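Long-range contacts in alpha-glucosidase ([Eubacterium] rectale, PDB 6PNR), which hydrolyses alpha-glycosidic bonds as a family 31 glycoside hydrolase, probably releasing sulfoquinovose from sulfolipid-derived sulfoquinovosides: residues L242-Q247 with A268-Q273; G383-M388 with G434-F439. All blocks are in the same frame, centred on the assembly; numbering follows the deposited sequence.

Interaction 1: L242-Q247 with A268-Q273; sequences LIIGVQ and AGIWCQ. With 9VH ([(3~{S},4~{R},5~{R})-4,5-bis(oxidanyl)piperidin-3-yl]methanesulfonic acid), chain C.
I243, I244 and G245 pair in parallel register with G269, I270 and W271, the two short strands lying 4.6 Å apart at closest approach with their directions 27° apart. The backbone ladder runs from I244 N to G269 O, from W271 N to I244 O and from V246 N to W271 O. At its start L242 O takes the A268 N-H at 2.8 Å, above the carbonyl plane, and a weaker bond from G269 N.

On one face of the sheet, I243 CG2 meets W271 CB at 3.7 Å, the two side chains crossing at about a right angle. The indole then passes beside G245, whose CA lies 3.6 Å from W271 CE3, obliquely to the ring. W271 NE1 bonds to G317 O on the next strand. On the face of I244 and I270, V246 CG2, from just beyond the strand, reaches I270 CD1 at 3.8 Å.

Past the ladder the two segments part, and a water bridges them: it donates to V246 O and W271 O and accepts from Q273 N. Farther on, two extended glutamines meet. Q273 NE2 gives a nearly straight bond of 2.8 Å to Q247 OE1, approaching from above that carbonyl plane, with the amide planes 60° apart; Q247 NE2 bonds to E524. With NE2 held in this way, Q273 OE1 faces the inhibitor, whose O5 donates to it at 2.6 Å. This is the first beta-alpha-beta crossover of a TIM barrel, with the sugar site at the C-terminal ends of its strands.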
loop_
_atom_site.group_PDB
_atom_site.type_symbol
_atom_site.label_atom_id
_atom_site.label_comp_id
_atom_site.label_asym_id
_atom_site.label_seq_id
_atom_site.Cartn_x
_atom_site.Cartn_y
_atom_site.Cartn_z
ATOM N N LEU A 242 -12.791 32.809 -24.823
ATOM C CA LEU A 242 -11.820 32.066 -24.032
ATOM C C LEU A 242 -11.309 32.903 -22.864
ATOM O O LEU A 242 -11.161 34.123 -22.974
ATOM C CB LEU A 242 -10.649 31.650 -24.928
ATOM C CG LEU A 242 -9.540 30.741 -24.413
ATOM C CD1 LEU A 242 -10.104 29.381 -24.055
ATOM C CD2 LEU A 242 -8.441 30.607 -25.512
ATOM N N ILE A 243 -11.046 32.235 -21.744
ATOM C CA ILE A 243 -10.301 32.803 -20.626
ATOM C C ILE A 243 -8.866 32.317 -20.781
ATOM O O ILE A 243 -8.592 31.129 -20.581
ATOM C CB ILE A 243 -10.874 32.367 -19.269
ATOM C CG1 ILE A 243 -12.379 32.675 -19.167
ATOM C CG2 ILE A 243 -10.088 33.013 -18.120
ATOM C CD1 ILE A 243 -12.701 34.130 -19.130
ATOM N N ILE A 244 -7.935 33.205 -21.144
ATOM C CA ILE A 244 -6.565 32.776 -21.426
ATOM C C ILE A 244 -5.703 32.890 -20.169
ATOM O O ILE A 244 -5.665 33.937 -19.508
ATOM C CB ILE A 244 -5.957 33.567 -22.601
ATOM C CG1 ILE A 244 -6.008 35.069 -22.370
ATOM C CG2 ILE A 244 -6.685 33.215 -23.894
ATOM C CD1 ILE A 244 -5.041 35.841 -23.261
ATOM N N GLY A 245 -5.029 31.796 -19.827
ATOM C CA GLY A 245 -4.161 31.777 -18.670
ATOM C C GLY A 245 -2.739 32.057 -19.106
ATOM O O GLY A 245 -2.107 31.205 -19.733
ATOM N N VAL A 246 -2.247 33.259 -18.819
ATOM C CA VAL A 246 -0.912 33.693 -19.213
ATOM C C VAL A 246 -0.252 34.325 -17.995
ATOM O O VAL A 246 -0.899 34.607 -16.986
ATOM C CB VAL A 246 -0.930 34.687 -20.397
ATOM C CG1 VAL A 246 -1.623 34.073 -21.604
ATOM C CG2 VAL A 246 -1.603 36.004 -19.982
ATOM N N GLN A 247 1.055 34.542 -18.098
ATOM C CA GLN A 247 1.840 35.036 -16.978
ATOM C C GLN A 247 3.013 35.827 -17.519
ATOM O O GLN A 247 3.290 35.822 -18.720
ATOM C CB GLN A 247 2.382 33.903 -16.093
ATOM C CG GLN A 247 1.347 33.063 -15.351
ATOM C CD GLN A 247 1.999 31.916 -14.592
ATOM O OE1 GLN A 247 1.939 31.863 -13.367
ATOM N NE2 GLN A 247 2.641 31.007 -15.316
ATOM N N ALA A 268 -12.828 36.221 -23.705
ATOM C CA ALA A 268 -13.707 36.748 -22.667
ATOM C C ALA A 268 -12.912 37.431 -21.564
ATOM O O ALA A 268 -13.356 38.445 -21.012
ATOM C CB ALA A 268 -14.562 35.620 -22.070
ATOM N N GLY A 269 -11.736 36.896 -21.229
ATOM C CA GLY A 269 -10.955 37.442 -20.138
ATOM C C GLY A 269 -9.529 36.938 -20.170
ATOM O O GLY A 269 -9.225 35.894 -20.761
ATOM N N ILE A 270 -8.653 37.702 -19.527
ATOM C CA ILE A 270 -7.258 37.309 -19.324
ATOM C C ILE A 270 -7.099 36.943 -17.855
ATOM O O ILE A 270 -7.428 37.739 -16.966
ATOM C CB ILE A 270 -6.288 38.426 -19.755
ATOM C CG1 ILE A 270 -4.837 37.986 -19.567
ATOM C CG2 ILE A 270 -6.566 39.735 -18.997
ATOM C CD1 ILE A 270 -3.824 39.059 -19.941
ATOM N N TRP A 271 -6.644 35.718 -17.593
ATOM C CA TRP A 271 -6.468 35.206 -16.239
ATOM C C TRP A 271 -4.970 35.167 -15.962
ATOM O O TRP A 271 -4.259 34.321 -16.518
ATOM C CB TRP A 271 -7.099 33.814 -16.083
ATOM C CG TRP A 271 -6.719 33.148 -14.809
ATOM C CD1 TRP A 271 -6.878 33.640 -13.543
ATOM C CD2 TRP A 271 -6.103 31.867 -14.670
ATOM N NE1 TRP A 271 -6.396 32.736 -12.622
ATOM C CE2 TRP A 271 -5.911 31.642 -13.291
ATOM C CE3 TRP A 271 -5.687 30.889 -15.582
ATOM C CZ2 TRP A 271 -5.315 30.481 -12.799
ATOM C CZ3 TRP A 271 -5.093 29.732 -15.087
ATOM C CH2 TRP A 271 -4.911 29.543 -13.715
ATOM N N CYS A 272 -4.480 36.103 -15.135
ATOM C CA CYS A 272 -3.065 36.164 -14.765
ATOM C C CYS A 272 -2.938 35.724 -13.319
ATOM O O CYS A 272 -3.096 36.535 -12.402
ATOM C CB CYS A 272 -2.485 37.564 -14.946
ATOM S SG CYS A 272 -2.518 38.150 -16.630
ATOM N N GLN A 273 -2.618 34.444 -13.107
ATOM C CA GLN A 273 -2.507 33.973 -11.732
ATOM C C GLN A 273 -1.340 34.611 -10.996
ATOM O O GLN A 273 -1.355 34.650 -9.761
ATOM C CB GLN A 273 -2.379 32.446 -11.687
ATOM C CG GLN A 273 -1.112 31.877 -12.314
ATOM C CD GLN A 273 -0.891 30.410 -11.920
ATOM O OE1 GLN A 273 -1.789 29.757 -11.377
ATOM N NE2 GLN A 273 0.297 29.895 -12.191
HETATM O O1 9VH C . 1.901 27.219 -7.943
HETATM S S1 9VH C . 0.920 27.800 -7.043
HETATM O O2 9VH C . 0.639 26.894 -5.957
HETATM O O3 9VH C . 1.306 29.129 -6.635
HETATM C C1 9VH C . -0.549 27.955 -8.021
HETATM C C2 9VH C . -1.158 26.622 -8.475
HETATM C C3 9VH C . -1.839 25.983 -7.274
HETATM N N1 9VH C . -2.735 24.855 -7.530
HETATM C C4 9VH C . -3.711 25.146 -8.580
HETATM C C5 9VH C . -2.997 25.580 -9.850
HETATM O O4 9VH C . -3.983 25.845 -10.845
HETATM C C6 9VH C . -2.179 26.838 -9.590
HETATM O O5 9VH C . -1.518 27.258 -10.781
HETATM O O HOH W 1 -2.310 32.704 -15.459
#

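Interaction 2: G383-M388 with G434-F439; sequences GIDGWM and GDVVYF
W387 and Y438 point the same way from neighbouring parallel strands, and the two side chains pack closely. Y438 CB sits over one face of the indole, 3.7 Å from the centroid of the five-membered ring and 18° off its normal. The two ring planes, 23° apart, are nearly parallel but slid so far that they barely overlap; the methylene carries this contact. Both W387 CG (chi1 58°) and Y438 CG lie between the backbone N and the carbonyl carbon, which starts the two side chains off in the same direction. Beyond the pair, W387 NE1 bonds to N423 of helix 408-429 and Y438 OH to Y450 O.

On the opposite face of the sheet, the F439 ring turns back over the neighbouring strand. M388 CA and W387 O lie over the same ring face, each offset toward the rim, and M388 CB touches F439 CE2 at 3.5 Å. W387 O also receives the F439 N-H at 3.0 Å, in the carbonyl plane, while V437 O accepts from W387 N.

Toward D385 the contact slackens. V437 N reaches D385 O by a weak bond of 3.3 Å, although V436 CB still presses on that oxygen. At this partly exposed end a water lies between D435 O, which also receives W237 NE1, and D385 OD1, where its bond is weak, supplementing the direct contacts.

The chemistry thus grades from a water-bridged polar end to an aromatic and sulfur-bearing one. M388 touches the bound inhibitor, and F439, packed against M388, is consistent with a second-shell role next to the pocket.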
loop_
_atom_site.group_PDB
_atom_site.type_symbol
_atom_site.label_atom_id
_atom_site.label_comp_id
_atom_site.label_asym_id
_atom_site.label_seq_id
_atom_site.Cartn_x
_atom_site.Cartn_y
_atom_site.Cartn_z
ATOM N N GLY A 383 -10.869 46.162 -9.606
ATOM C CA GLY A 383 -11.594 45.868 -10.827
ATOM C C GLY A 383 -11.392 44.480 -11.394
ATOM O O GLY A 383 -11.699 44.256 -12.571
ATOM N N ILE A 384 -10.886 43.545 -10.602
ATOM C CA ILE A 384 -10.794 42.153 -11.028
ATOM C C ILE A 384 -12.182 41.534 -10.935
ATOM O O ILE A 384 -12.863 41.662 -9.909
ATOM C CB ILE A 384 -9.763 41.396 -10.173
ATOM C CG1 ILE A 384 -8.335 41.927 -10.459
ATOM C CG2 ILE A 384 -9.855 39.914 -10.429
ATOM C CD1 ILE A 384 -7.229 41.302 -9.578
ATOM N N ASP A 385 -12.618 40.891 -12.018
ATOM C CA ASP A 385 -13.974 40.372 -12.157
ATOM C C ASP A 385 -14.076 38.860 -11.980
ATOM O O ASP A 385 -15.160 38.294 -12.140
ATOM C CB ASP A 385 -14.536 40.783 -13.512
ATOM C CG ASP A 385 -14.930 42.250 -13.541
ATOM O OD1 ASP A 385 -15.589 42.693 -12.573
ATOM O OD2 ASP A 385 -14.559 42.960 -14.504
ATOM N N GLY A 386 -12.991 38.194 -11.636
ATOM C CA GLY A 386 -13.068 36.772 -11.361
ATOM C C GLY A 386 -11.712 36.313 -10.897
ATOM O O GLY A 386 -10.719 37.031 -11.027
ATOM N N TRP A 387 -11.679 35.110 -10.326
ATOM C CA TRP A 387 -10.398 34.624 -9.841
ATOM C C TRP A 387 -10.464 33.135 -9.530
ATOM O O TRP A 387 -11.528 32.574 -9.253
ATOM C CB TRP A 387 -9.928 35.390 -8.595
ATOM C CG TRP A 387 -10.869 35.359 -7.405
ATOM C CD1 TRP A 387 -10.857 34.478 -6.369
ATOM C CD2 TRP A 387 -11.906 36.302 -7.112
ATOM N NE1 TRP A 387 -11.837 34.806 -5.453
ATOM C CE2 TRP A 387 -12.487 35.926 -5.885
ATOM C CE3 TRP A 387 -12.385 37.436 -7.762
ATOM C CZ2 TRP A 387 -13.547 36.625 -5.315
ATOM C CZ3 TRP A 387 -13.444 38.128 -7.192
ATOM C CH2 TRP A 387 -14.005 37.721 -5.977
ATOM N N MET A 388 -9.296 32.508 -9.584
ATOM C CA MET A 388 -9.126 31.184 -9.004
ATOM C C MET A 388 -9.090 31.319 -7.489
ATOM O O MET A 388 -8.296 32.100 -6.954
ATOM C CB MET A 388 -7.840 30.545 -9.519
ATOM C CG MET A 388 -7.581 29.145 -8.954
ATOM S SD MET A 388 -6.119 28.336 -9.667
ATOM C CE MET A 388 -6.751 27.799 -11.249
ATOM N N GLY A 434 -23.595 36.813 -9.544
ATOM C CA GLY A 434 -23.986 36.828 -10.938
ATOM C C GLY A 434 -23.173 37.746 -11.831
ATOM O O GLY A 434 -23.360 37.715 -13.054
ATOM N N ASP A 435 -22.270 38.564 -11.278
ATOM C CA ASP A 435 -21.469 39.454 -12.116
ATOM C C ASP A 435 -19.986 39.143 -12.089
ATOM O O ASP A 435 -19.287 39.449 -13.056
ATOM C CB ASP A 435 -21.653 40.915 -11.699
ATOM C CG ASP A 435 -23.099 41.368 -11.770
ATOM O OD1 ASP A 435 -23.835 40.896 -12.661
ATOM O OD2 ASP A 435 -23.487 42.196 -10.922
ATOM N N VAL A 436 -19.494 38.574 -10.999
ATOM C CA VAL A 436 -18.112 38.116 -10.904
ATOM C C VAL A 436 -18.158 36.643 -10.547
ATOM O O VAL A 436 -19.127 36.164 -9.951
ATOM C CB VAL A 436 -17.280 38.898 -9.867
ATOM C CG1 VAL A 436 -17.412 40.398 -10.064
ATOM C CG2 VAL A 436 -17.666 38.494 -8.478
ATOM N N VAL A 437 -17.118 35.911 -10.917
ATOM C CA VAL A 437 -17.130 34.475 -10.672
ATOM C C VAL A 437 -15.764 34.033 -10.173
ATOM O O VAL A 437 -14.734 34.428 -10.731
ATOM C CB VAL A 437 -17.550 33.687 -11.933
ATOM C CG1 VAL A 437 -16.676 34.043 -13.134
ATOM C CG2 VAL A 437 -17.540 32.182 -11.650
ATOM N N TYR A 438 -15.752 33.229 -9.111
ATOM C CA TYR A 438 -14.529 32.585 -8.659
ATOM C C TYR A 438 -14.684 31.085 -8.863
ATOM O O TYR A 438 -15.801 30.560 -8.912
ATOM C CB TYR A 438 -14.195 32.912 -7.188
ATOM C CG TYR A 438 -15.367 32.700 -6.255
ATOM C CD1 TYR A 438 -16.306 33.702 -6.054
ATOM C CD2 TYR A 438 -15.545 31.490 -5.595
ATOM C CE1 TYR A 438 -17.402 33.506 -5.217
ATOM C CE2 TYR A 438 -16.643 31.274 -4.765
ATOM C CZ TYR A 438 -17.565 32.290 -4.578
ATOM O OH TYR A 438 -18.655 32.087 -3.759
ATOM N N PHE A 439 -13.573 30.390 -9.028
ATOM C CA PHE A 439 -13.666 28.948 -9.219
ATOM C C PHE A 439 -12.761 28.238 -8.231
ATOM O O PHE A 439 -11.632 28.671 -7.986
ATOM C CB PHE A 439 -13.359 28.531 -10.680
ATOM C CG PHE A 439 -12.296 29.362 -11.362
ATOM C CD1 PHE A 439 -12.597 30.606 -11.904
ATOM C CD2 PHE A 439 -10.998 28.868 -11.504
ATOM C CE1 PHE A 439 -11.620 31.354 -12.550
ATOM C CE2 PHE A 439 -10.012 29.614 -12.147
ATOM C CZ PHE A 439 -10.312 30.842 -12.664
HETATM O O HOH W 2 -18.447 41.834 -13.319
#

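How the interactions relate
Following the chain from the N terminus, interaction 1 comes first: strand 242-245 leads through helix 250-262 to strand 267-271, and the contact closes that beta-alpha-beta connection. Strand 314-319 follows, pairing with 267-271 on one side and 386-389 on the other. Interaction 2 then closes a longer excursion, through helix 408-429, between strands 386-389 and 437-439. The contacts stand in series, neither nested nor crossed, yet they tie successive parallel strands of the same barrel sheet, with strand 314-319 between the two pairs. Their centres are 12 Å apart, and W271 CZ2 packs against M388 CE at 3.4 Å. Q273 and M388 bring both contacts to the same inhibitor site.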